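Local coordinates for protein acRAF (PDB 4LOW) that acts as a RuBisCO assembly factor in the alpha-carboxysome and resembles pterin-4a-carbinolamine dehydratases, whose reaction it may or may not catalyse, at residues L18-F24 and T56-L62. Sequence-based numbering, arbitrary orientation.
Sequences LFKRFAF and TYVNITL. With FMT (formic acid), chain C.
Residues 18-23 and 57-62 are extended strands running antiparallel, their axes 4.6 Å apart at closest and 166° between directions. Leu18 faces Leu62, Lys20 faces Ile60 and Phe22 faces Val58 as hydrogen-bonded pairs; Phe19-Thr61, Arg21-Asn59 and Ala23-Tyr57 are the non-hydrogen-bonded pairs between them. Each hydrogen-bonded pair closes a two-bond ring, for example Phe22 N to Val58 O and Val58 N to Phe22 O, both 2.8 Å. Phe24 N to Thr56 O, also 2.8 Å, carries the ladder one step past the strand ends. The backbone N of Arg21, turned away from 57-62, gives a hydrogen bond to O1 of a formic acid, probably from the crystallisation liquor, 2.9 Å away.

On the face bearing Phe19, Arg21, Asn59 and Tyr57, Arg21 is t at all of chi1 to chi3. Its guanidinium lies flat over the ring of Tyr57 (chi1 p), planes at 20°, an off-centre cation-pi contact with CZ 4.3 Å from the ring centroid, while NH1 donates to Asn59 OD1 at 2.9 Å.

The other face is mostly apolar: Phe22 CE1 meets Ile60 CD1 at 3.9 Å, and Leu18 CB meets Leu62 CB at 4.2 Å. The exception, Lys20, is t throughout and carries NZ away to a salt bridge with Asp82 and hydrogen bonds to the carbonyls of His5 and His7, tag residues.

These are the central strands of the antiparallel sheet in this pterin dehydratase-like alpha+beta fold, flanked by strands 10-12 and 50-53. Helices 27-44 and 72-84 cover the Val58-Ile60 face.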
loop_
_atom_site.group_PDB
_atom_site.type_symbol
_atom_site.label_atom_id
_atom_site.label_comp_id
_atom_site.label_asym_id
_atom_site.label_seq_id
_atom_site.Cartn_x
_atom_site.Cartn_y
_atom_site.Cartn_z
ATOM N N LEU A 18 3.697 13.803 7.623
ATOM C CA LEU A 18 2.677 13.376 8.581
ATOM C C LEU A 18 2.562 11.854 8.413
ATOM O O LEU A 18 2.471 11.363 7.285
ATOM C CB LEU A 18 1.311 13.977 8.308
ATOM C CG LEU A 18 1.201 15.463 8.604
ATOM C CD1 LEU A 18 -0.128 15.989 8.109
ATOM C CD2 LEU A 18 1.423 15.756 10.122
ATOM N N PHE A 19 2.529 11.103 9.524
ATOM C CA PHE A 19 2.500 9.653 9.459
ATOM C C PHE A 19 1.343 9.162 10.329
ATOM O O PHE A 19 1.181 9.639 11.469
ATOM C CB PHE A 19 3.839 9.067 9.983
ATOM C CG PHE A 19 3.767 7.570 10.213
ATOM C CD1 PHE A 19 3.961 6.687 9.160
ATOM C CD2 PHE A 19 3.434 7.056 11.461
ATOM C CE1 PHE A 19 3.744 5.327 9.337
ATOM C CE2 PHE A 19 3.165 5.704 11.613
ATOM C CZ PHE A 19 3.320 4.855 10.554
ATOM N N LYS A 20 0.598 8.135 9.867
ATOM C CA LYS A 20 -0.353 7.517 10.772
ATOM C C LYS A 20 -0.573 6.086 10.369
ATOM O O LYS A 20 -0.666 5.753 9.190
ATOM C CB LYS A 20 -1.697 8.264 10.777
ATOM C CG LYS A 20 -2.688 7.753 11.817
ATOM C CD LYS A 20 -3.836 8.751 11.970
ATOM C CE LYS A 20 -4.949 8.170 12.786
ATOM N NZ LYS A 20 -6.032 9.199 12.958
ATOM N N ARG A 21 -0.725 5.233 11.378
ATOM C CA ARG A 21 -1.089 3.818 11.197
ATOM C C ARG A 21 -2.544 3.595 11.564
ATOM O O ARG A 21 -3.010 4.045 12.631
ATOM C CB ARG A 21 -0.193 2.964 12.090
ATOM C CG ARG A 21 -0.530 1.470 12.112
ATOM C CD ARG A 21 0.365 0.737 13.111
ATOM N NE ARG A 21 0.247 -0.733 13.013
ATOM C CZ ARG A 21 0.969 -1.478 12.192
ATOM N NH1 ARG A 21 1.828 -0.904 11.348
ATOM N NH2 ARG A 21 0.861 -2.803 12.226
ATOM N N PHE A 22 -3.254 2.917 10.711
ATOM C CA PHE A 22 -4.643 2.545 10.942
ATOM C C PHE A 22 -4.704 1.046 11.034
ATOM O O PHE A 22 -4.225 0.373 10.127
ATOM C CB PHE A 22 -5.485 3.014 9.748
ATOM C CG PHE A 22 -5.580 4.517 9.602
ATOM C CD1 PHE A 22 -4.570 5.242 8.976
ATOM C CD2 PHE A 22 -6.646 5.214 10.149
ATOM C CE1 PHE A 22 -4.656 6.645 8.875
ATOM C CE2 PHE A 22 -6.738 6.606 10.019
ATOM C CZ PHE A 22 -5.743 7.301 9.402
ATOM N N ALA A 23 -5.364 0.488 12.031
ATOM C CA ALA A 23 -5.495 -0.969 12.147
ATOM C C ALA A 23 -6.976 -1.331 12.123
ATOM O O ALA A 23 -7.831 -0.568 12.598
ATOM C CB ALA A 23 -4.836 -1.452 13.437
ATOM N N PHE A 24 -7.284 -2.490 11.542
ATOM C CA PHE A 24 -8.652 -2.932 11.318
ATOM C C PHE A 24 -8.843 -4.353 11.810
ATOM O O PHE A 24 -7.883 -5.099 11.923
ATOM C CB PHE A 24 -8.996 -2.832 9.821
ATOM C CG PHE A 24 -8.848 -1.424 9.293
ATOM C CD1 PHE A 24 -9.869 -0.493 9.430
ATOM C CD2 PHE A 24 -7.669 -1.013 8.719
ATOM C CE1 PHE A 24 -9.703 0.828 8.970
ATOM C CE2 PHE A 24 -7.506 0.304 8.260
ATOM C CZ PHE A 24 -8.520 1.208 8.408
ATOM N N THR A 56 -4.357 -6.306 7.839
ATOM C CA THR A 56 -5.114 -5.717 8.964
ATOM C C THR A 56 -4.622 -4.333 9.342
ATOM O O THR A 56 -5.060 -3.782 10.355
ATOM C CB THR A 56 -5.122 -6.638 10.195
ATOM O OG1 THR A 56 -3.774 -6.828 10.616
ATOM C CG2 THR A 56 -5.791 -7.971 9.930
ATOM N N TYR A 57 -3.802 -3.685 8.500
ATOM C CA TYR A 57 -3.308 -2.372 8.865
ATOM C C TYR A 57 -2.844 -1.626 7.638
ATOM O O TYR A 57 -2.474 -2.255 6.614
ATOM C CB TYR A 57 -2.142 -2.452 9.912
ATOM C CG TYR A 57 -1.026 -3.366 9.500
ATOM C CD1 TYR A 57 -0.035 -2.930 8.622
ATOM C CD2 TYR A 57 -1.005 -4.702 9.900
ATOM C CE1 TYR A 57 0.961 -3.789 8.176
ATOM C CE2 TYR A 57 -0.010 -5.574 9.446
ATOM C CZ TYR A 57 0.959 -5.105 8.578
ATOM O OH TYR A 57 1.934 -5.991 8.175
ATOM N N VAL A 58 -2.825 -0.305 7.748
ATOM C CA VAL A 58 -2.401 0.568 6.661
ATOM C C VAL A 58 -1.634 1.719 7.279
ATOM O O VAL A 58 -2.155 2.407 8.171
ATOM C CB VAL A 58 -3.629 1.133 5.892
ATOM C CG1 VAL A 58 -3.160 2.066 4.768
ATOM C CG2 VAL A 58 -4.518 0.027 5.343
ATOM N N ASN A 59 -0.404 1.939 6.831
ATOM C CA ASN A 59 0.448 3.016 7.295
ATOM C C ASN A 59 0.540 4.070 6.202
ATOM O O ASN A 59 0.919 3.743 5.069
ATOM C CB ASN A 59 1.847 2.469 7.528
ATOM C CG ASN A 59 1.884 1.357 8.547
ATOM O OD1 ASN A 59 1.652 1.563 9.747
ATOM N ND2 ASN A 59 2.246 0.148 8.098
ATOM N N ILE A 60 0.184 5.314 6.492
ATOM C CA ILE A 60 0.168 6.349 5.473
ATOM C C ILE A 60 1.143 7.453 5.808
ATOM O O ILE A 60 1.211 7.919 6.945
ATOM C CB ILE A 60 -1.258 6.917 5.398
ATOM C CG1 ILE A 60 -2.253 5.782 5.093
ATOM C CG2 ILE A 60 -1.341 8.046 4.338
ATOM C CD1 ILE A 60 -3.684 6.182 5.157
ATOM N N THR A 61 1.896 7.899 4.793
ATOM C CA THR A 61 2.849 8.982 4.934
ATOM C C THR A 61 2.469 10.095 3.990
ATOM O O THR A 61 2.333 9.843 2.790
ATOM C CB THR A 61 4.258 8.480 4.581
ATOM O OG1 THR A 61 4.552 7.380 5.424
ATOM C CG2 THR A 61 5.308 9.546 4.793
ATOM N N LEU A 62 2.311 11.327 4.505
ATOM C CA LEU A 62 1.960 12.464 3.667
ATOM C C LEU A 62 3.142 13.403 3.670
ATOM O O LEU A 62 3.704 13.680 4.728
ATOM C CB LEU A 62 0.742 13.216 4.241
ATOM C CG LEU A 62 -0.480 12.375 4.522
ATOM C CD1 LEU A 62 -1.609 13.206 5.155
ATOM C CD2 LEU A 62 -0.982 11.618 3.286
HETATM C C FMT C . 0.633 6.970 14.568
HETATM O O1 FMT C . -0.106 6.069 14.080
HETATM O O2 FMT C . 0.177 8.248 14.528
#